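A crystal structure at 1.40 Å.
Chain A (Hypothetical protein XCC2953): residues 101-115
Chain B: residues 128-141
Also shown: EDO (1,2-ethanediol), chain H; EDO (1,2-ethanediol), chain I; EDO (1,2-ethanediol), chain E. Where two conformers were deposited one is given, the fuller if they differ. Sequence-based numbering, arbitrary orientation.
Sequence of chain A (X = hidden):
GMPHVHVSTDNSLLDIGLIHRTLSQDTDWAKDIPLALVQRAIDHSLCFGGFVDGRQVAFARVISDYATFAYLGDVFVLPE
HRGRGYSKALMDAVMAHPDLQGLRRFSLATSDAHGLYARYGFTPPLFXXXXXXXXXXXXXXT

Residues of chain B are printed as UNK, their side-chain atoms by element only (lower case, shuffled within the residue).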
# COMPACT_ATOMS: atom_id res chain seq x y z
N GLN A 101 -5.28 -7.70 10.54
CA GLN A 101 -5.26 -7.39 11.96
C GLN A 101 -3.87 -6.97 12.41
O GLN A 101 -2.88 -7.35 11.82
CB GLN A 101 -5.69 -8.60 12.79
CG GLN A 101 -7.07 -9.14 12.44
CD GLN A 101 -8.13 -8.08 12.52
OE1 GLN A 101 -8.30 -7.43 13.57
NE2 GLN A 101 -8.84 -7.83 11.42
N GLY A 102 -3.82 -6.14 13.45
CA GLY A 102 -2.55 -5.75 14.03
C GLY A 102 -1.68 -4.86 13.17
O GLY A 102 -0.47 -4.77 13.39
N LEU A 103 -2.27 -4.17 12.19
CA LEU A 103 -1.47 -3.36 11.31
C LEU A 103 -1.06 -2.06 11.97
O LEU A 103 -1.87 -1.46 12.69
CB LEU A 103 -2.29 -3.04 10.05
CG LEU A 103 -2.82 -4.22 9.23
CD1 LEU A 103 -3.63 -3.72 8.06
CD2 LEU A 103 -1.68 -5.10 8.71
N ARG A 104 0.14 -1.61 11.68
CA ARG A 104 0.62 -0.33 12.16
C ARG A 104 -0.12 0.82 11.51
O ARG A 104 -0.46 1.82 12.17
CB ARG A 104 2.11 -0.23 11.87
CG ARG A 104 2.73 0.89 12.59
CD ARG A 104 4.17 0.58 12.83
NE ARG A 104 4.73 1.79 13.37
CZ ARG A 104 4.99 2.84 12.60
NH1 ARG A 104 4.81 2.79 11.29
NH2 ARG A 104 5.47 3.93 13.15
N ARG A 105 -0.37 0.70 10.20
CA ARG A 105 -1.01 1.77 9.45
C ARG A 105 -1.97 1.22 8.41
O ARG A 105 -1.59 0.34 7.62
CB ARG A 105 0.03 2.63 8.73
CG ARG A 105 -0.55 3.98 8.28
CD ARG A 105 0.36 4.74 7.37
NE ARG A 105 1.70 4.98 7.86
CZ ARG A 105 2.24 6.14 8.22
NH1 ARG A 105 1.57 7.30 8.25
NH2 ARG A 105 3.51 6.12 8.53
N PHE A 106 -3.17 1.78 8.40
CA PHE A 106 -4.18 1.50 7.37
C PHE A 106 -4.53 2.87 6.81
O PHE A 106 -5.00 3.74 7.56
CB PHE A 106 -5.39 0.80 7.99
CG PHE A 106 -6.17 -0.08 7.06
CD1 PHE A 106 -6.35 0.23 5.72
CD2 PHE A 106 -6.73 -1.23 7.56
CE1 PHE A 106 -7.06 -0.63 4.89
CE2 PHE A 106 -7.44 -2.10 6.77
CZ PHE A 106 -7.64 -1.78 5.43
N SER A 107 -4.27 3.08 5.53
CA SER A 107 -4.42 4.39 4.89
C SER A 107 -5.50 4.39 3.81
O SER A 107 -5.82 3.36 3.24
CB SER A 107 -3.10 4.77 4.22
OG SER A 107 -2.04 4.85 5.17
N LEU A 108 -6.03 5.58 3.55
CA LEU A 108 -6.98 5.78 2.45
C LEU A 108 -6.97 7.26 2.07
O LEU A 108 -6.46 8.09 2.82
CB LEU A 108 -8.38 5.33 2.85
CG LEU A 108 -9.09 6.06 3.98
CD1 LEU A 108 -9.68 7.40 3.50
CD2 LEU A 108 -10.19 5.15 4.56
N ALA A 109 -7.54 7.56 0.90
CA ALA A 109 -7.82 8.94 0.49
C ALA A 109 -9.28 9.06 0.10
O ALA A 109 -9.76 8.18 -0.61
CB ALA A 109 -6.97 9.30 -0.68
N THR A 110 -9.94 10.13 0.56
CA THR A 110 -11.37 10.34 0.30
C THR A 110 -11.62 11.81 -0.01
O THR A 110 -11.17 12.66 0.73
CB THR A 110 -12.26 9.85 1.49
OG1 THR A 110 -13.65 10.09 1.18
CG2 THR A 110 -11.92 10.53 2.78
N SER A 111 -12.38 12.08 -1.08
CA SER A 111 -12.73 13.46 -1.46
C SER A 111 -13.76 14.03 -0.49
O SER A 111 -13.63 15.19 -0.05
CB SER A 111 -13.27 13.50 -2.90
OG SER A 111 -12.31 13.05 -3.86
N ASP A 112 -14.79 13.23 -0.16
CA ASP A 112 -15.95 13.75 0.57
C ASP A 112 -16.62 12.75 1.51
O ASP A 112 -17.76 12.95 1.93
CB ASP A 112 -16.98 14.30 -0.44
CG ASP A 112 -17.45 13.26 -1.45
OD1 ASP A 112 -17.43 12.05 -1.15
OD2 ASP A 112 -17.85 13.67 -2.56
N ALA A 113 -15.91 11.69 1.90
CA ALA A 113 -16.53 10.71 2.81
C ALA A 113 -15.79 10.58 4.16
O ALA A 113 -15.77 9.52 4.77
CB ALA A 113 -16.65 9.38 2.12
N HIS A 114 -15.24 11.69 4.65
CA HIS A 114 -14.45 11.68 5.89
C HIS A 114 -15.21 11.25 7.13
O HIS A 114 -14.67 10.57 8.00
CB HIS A 114 -13.90 13.06 6.17
CG HIS A 114 -13.04 13.61 5.09
ND1 HIS A 114 -13.55 14.11 3.91
CD2 HIS A 114 -11.69 13.72 4.99
CE1 HIS A 114 -12.56 14.52 3.14
NE2 HIS A 114 -11.43 14.30 3.78
N GLY A 115 -16.45 11.70 7.23
CA GLY A 115 -17.30 11.35 8.37
C GLY A 115 -17.60 9.88 8.43
O GLY A 115 -17.63 9.29 9.52
N UNK B 128 -4.03 17.15 0.83
CA UNK B 128 -3.77 16.60 2.16
C UNK B 128 -5.03 16.36 2.96
O UNK B 128 -5.04 15.44 3.81
c UNK B 128 -3.08 18.90 2.00
c UNK B 128 -3.34 18.43 0.62
c UNK B 128 -2.86 17.67 2.81
N UNK B 129 -6.08 17.15 2.76
CA UNK B 129 -7.30 16.97 3.52
C UNK B 129 -8.02 15.68 3.18
O UNK B 129 -8.89 15.24 3.93
c UNK B 129 -9.49 18.21 4.17
c UNK B 129 -10.77 17.62 3.52
n UNK B 129 -11.84 17.58 4.31
o UNK B 129 -10.78 17.20 2.36
c UNK B 129 -8.24 18.18 3.29
N UNK B 130 -7.70 15.07 2.04
CA UNK B 130 -8.31 13.81 1.66
C UNK B 130 -7.77 12.60 2.41
O UNK B 130 -8.37 11.52 2.40
o UNK B 130 -6.75 13.25 -0.17
c UNK B 130 -8.11 13.53 0.17
N UNK B 131 -6.60 12.75 3.01
CA UNK B 131 -5.90 11.60 3.55
C UNK B 131 -6.41 11.23 4.94
O UNK B 131 -6.63 12.08 5.81
c UNK B 131 -4.11 11.29 1.18
c UNK B 131 -4.41 11.91 3.61
c UNK B 131 -3.82 12.31 2.26
c UNK B 131 -2.30 12.53 2.40
N UNK B 132 -6.58 9.93 5.18
CA UNK B 132 -6.94 9.43 6.50
C UNK B 132 -6.19 8.16 6.77
O UNK B 132 -5.71 7.49 5.86
c UNK B 132 -9.28 10.30 6.15
c UNK B 132 -8.42 9.15 6.59
c UNK B 132 -11.13 10.38 8.38
se UNK B 132 -11.16 10.01 6.57
N UNK B 133 -6.06 7.86 8.05
CA UNK B 133 -5.40 6.64 8.46
C UNK B 133 -5.85 6.14 9.81
O UNK B 133 -6.33 6.91 10.66
c UNK B 133 -1.90 8.26 9.32
c UNK B 133 -3.41 7.95 9.41
c UNK B 133 -3.88 6.83 8.49
o UNK B 133 -1.19 7.72 8.42
o UNK B 133 -1.43 9.05 10.16
N UNK B 134 -5.67 4.84 10.02
CA UNK B 134 -5.63 4.23 11.32
C UNK B 134 -4.17 3.97 11.57
O UNK B 134 -3.58 3.06 10.99
n UNK B 134 -8.28 -0.47 13.81
c UNK B 134 -7.91 3.03 11.17
n UNK B 134 -8.22 0.63 11.83
c UNK B 134 -8.80 0.43 13.00
n UNK B 134 -9.88 1.10 13.38
c UNK B 134 -8.60 1.66 10.86
c UNK B 134 -6.41 2.90 11.36
N UNK B 135 -3.55 4.80 12.40
CA UNK B 135 -2.11 4.72 12.59
C UNK B 135 -1.77 4.66 14.06
O UNK B 135 -2.18 5.54 14.80
o UNK B 135 4.24 6.09 11.83
c UNK B 135 0.07 5.98 11.93
c UNK B 135 2.20 4.88 11.89
c UNK B 135 0.73 7.19 11.88
c UNK B 135 0.82 4.85 11.90
c UNK B 135 -1.44 5.92 11.92
c UNK B 135 2.84 6.10 11.85
c UNK B 135 2.13 7.24 11.85
N UNK B 136 -1.06 3.61 14.45
CA UNK B 136 -0.67 3.36 15.85
C UNK B 136 0.83 3.30 15.90
O UNK B 136 1.43 2.22 15.91
c UNK B 136 -1.00 1.91 17.88
c UNK B 136 -1.32 2.09 16.39
c UNK B 136 -2.84 2.16 16.20
N UNK B 137 1.50 4.47 15.91
CA UNK B 137 2.95 4.47 16.13
C UNK B 137 3.28 3.85 17.49
O UNK B 137 2.57 4.07 18.45
c UNK B 137 3.32 5.96 16.08
c UNK B 137 2.08 6.69 16.23
c UNK B 137 0.99 5.83 15.68
N UNK B 138 4.33 3.05 17.55
CA UNK B 138 4.69 2.38 18.80
C UNK B 138 3.80 1.20 19.16
O UNK B 138 3.78 0.74 20.30
N UNK B 139 3.07 0.66 18.17
CA UNK B 139 2.25 -0.55 18.37
C UNK B 139 2.99 -1.75 18.98
O UNK B 139 2.43 -2.51 19.73
c UNK B 139 0.78 -2.24 16.97
c UNK B 139 -0.40 -2.12 17.89
c UNK B 139 1.67 -1.00 17.01
c UNK B 139 0.30 -2.45 15.56
N UNK B 140 4.23 -1.96 18.55
CA UNK B 140 4.94 -3.19 18.94
C UNK B 140 5.57 -3.12 20.32
O UNK B 140 6.04 -4.14 20.83
c UNK B 140 4.47 -4.24 16.08
c UNK B 140 4.05 -4.18 14.78
c UNK B 140 5.83 -2.69 14.24
c UNK B 140 4.73 -3.39 13.88
c UNK B 140 6.25 -2.75 15.55
o UNK B 140 4.30 -3.30 12.57
c UNK B 140 6.05 -3.55 17.93
c UNK B 140 5.58 -3.52 16.49
N UNK B 141 5.67 -1.93 20.87
CA UNK B 141 6.31 -1.76 22.17
C UNK B 141 5.21 -1.94 23.19
O UNK B 141 4.26 -1.17 23.23
c UNK B 141 6.96 -0.39 22.22
o UNK B 141 7.98 -0.33 21.24
C1 EDO H . -6.63 -4.31 14.35
O1 EDO H . -6.10 -5.48 14.99
C2 EDO H . -6.63 -3.16 15.33
O2 EDO H . -5.72 -2.10 14.97
C1 EDO I . -11.13 -0.22 16.63
O1 EDO I . -9.91 -0.97 16.54
C2 EDO I . -10.81 1.28 16.66
O2 EDO I . -11.73 1.99 15.82
C1 EDO E . -12.15 4.14 -0.43
O1 EDO E . -12.16 3.91 -1.85
C2 EDO E . -11.32 5.33 -0.07
O2 EDO E . -11.94 6.55 -0.50
O HOH W 1 1.85 -4.19 12.13
O HOH W 2 -3.74 0.55 12.24
O HOH W 3 6.40 1.72 15.75
O HOH W 4 -1.46 7.48 5.76

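Position 128 has three side-chain carbons closing a ring onto the backbone N. It makes no contact with chain A. It is B:Pro128.

Position 129 has three carbons, the third carrying one oxygen and one nitrogen: an amide. Its backbone O accepts a hydrogen bond from A:His114 NE2 at 2.7 Å, and the amide nitrogen lies over one face of that ring. It is B:Gln129.

Position 130 has one carbon, then one oxygen. Its backbone O takes a hydrogen bond from A:Thr110 N at 2.8 Å. This is B:Ser130.

Position 131 has four carbons forked at the second. An end carbon packs on A:Ala109 CB, so it is B:Leu131. The pair is B:Leu131 CD2 and A:Ala109 CB, at 3.9 Å.

Position 132 is an unbranched chain of two carbons, selenium and one carbon. Its CB lies 3.8 Å from A:Leu108 CD1, and the selenium is near A:Thr110 CG2. Selenium identifies selenomethionine, B:Met132. B:Met132 SE is 3.9 Å from A:Thr110 CG2.

Position 133 has three carbons, the third carrying two oxygens. One oxygen meets A:Arg105, as suits a carboxylate. This is B:Glu133; B:Glu133 OE1 and A:Arg105 NH1 form a salt bridge at 2.8 Å.

Position 134 has three carbons, a nitrogen, then a carbon with two more nitrogens. Its CB lies 4.1 Å from A:Phe106 CB. Its N donates to A:Phe106 O at 2.8 Å, and its O accepts from A:Phe106 N at 2.9 Å. The guanidinium gives B:Arg134. B:Arg134 NH2 donates to O1 of EDO (chain I) at 3.2 Å.

Position 135 has one carbon, then a six-carbon ring bearing one oxygen. The A:Arg105 guanidinium stacks on the ring, centres 3.8 Å apart, and the oxygen is near A:Arg104 NH2. It is B:Tyr135. A:Arg104 NH2 gives B:Tyr135 OH a weak hydrogen bond of 2.8 Å.

Position 136 has one carbon carrying two others. Its backbone N donates to A:Arg104 O at 3.0 Å. It is B:Val136.

Position 137 has three carbons closing onto the backbone N. Its CA lies 3.9 Å from A:Arg104 NH2, and its CB 4.2 Å from the same NH2. Hence B:Pro137.

Position 138 has no side-chain atoms and a positive phi. Water 3 links its N to A:Arg104 NE. It is B:Gly138.

Position 139 has four carbons, forked at the second. An end carbon reaches A:Gly102 O. It is B:Leu139, with B:Leu139 CD2 3.3 Å from A:Gly102 O.

Position 140 has one carbon and a six-carbon ring with one oxygen. Water 1 bridges that oxygen and A:Gly102 O. It is B:Tyr140.

Position 141 has one carbon, then one oxygen, and does not touch chain A. It is B:Ser141.

The contact joins two copies of one protein through antiparallel strands. Paired backbone hydrogen bonds link A:Phe106 with B:Arg134 and A:Leu108 with B:Met132. On one face, A:Arg105 combines charge pairing with B:Glu133 and stacking on B:Tyr135. On the other, B:Met132 packs against A:Leu108. Waters bridge the turn that follows the strand to chain A.

Chain B 128-141: PQSLMERYVPGLYS
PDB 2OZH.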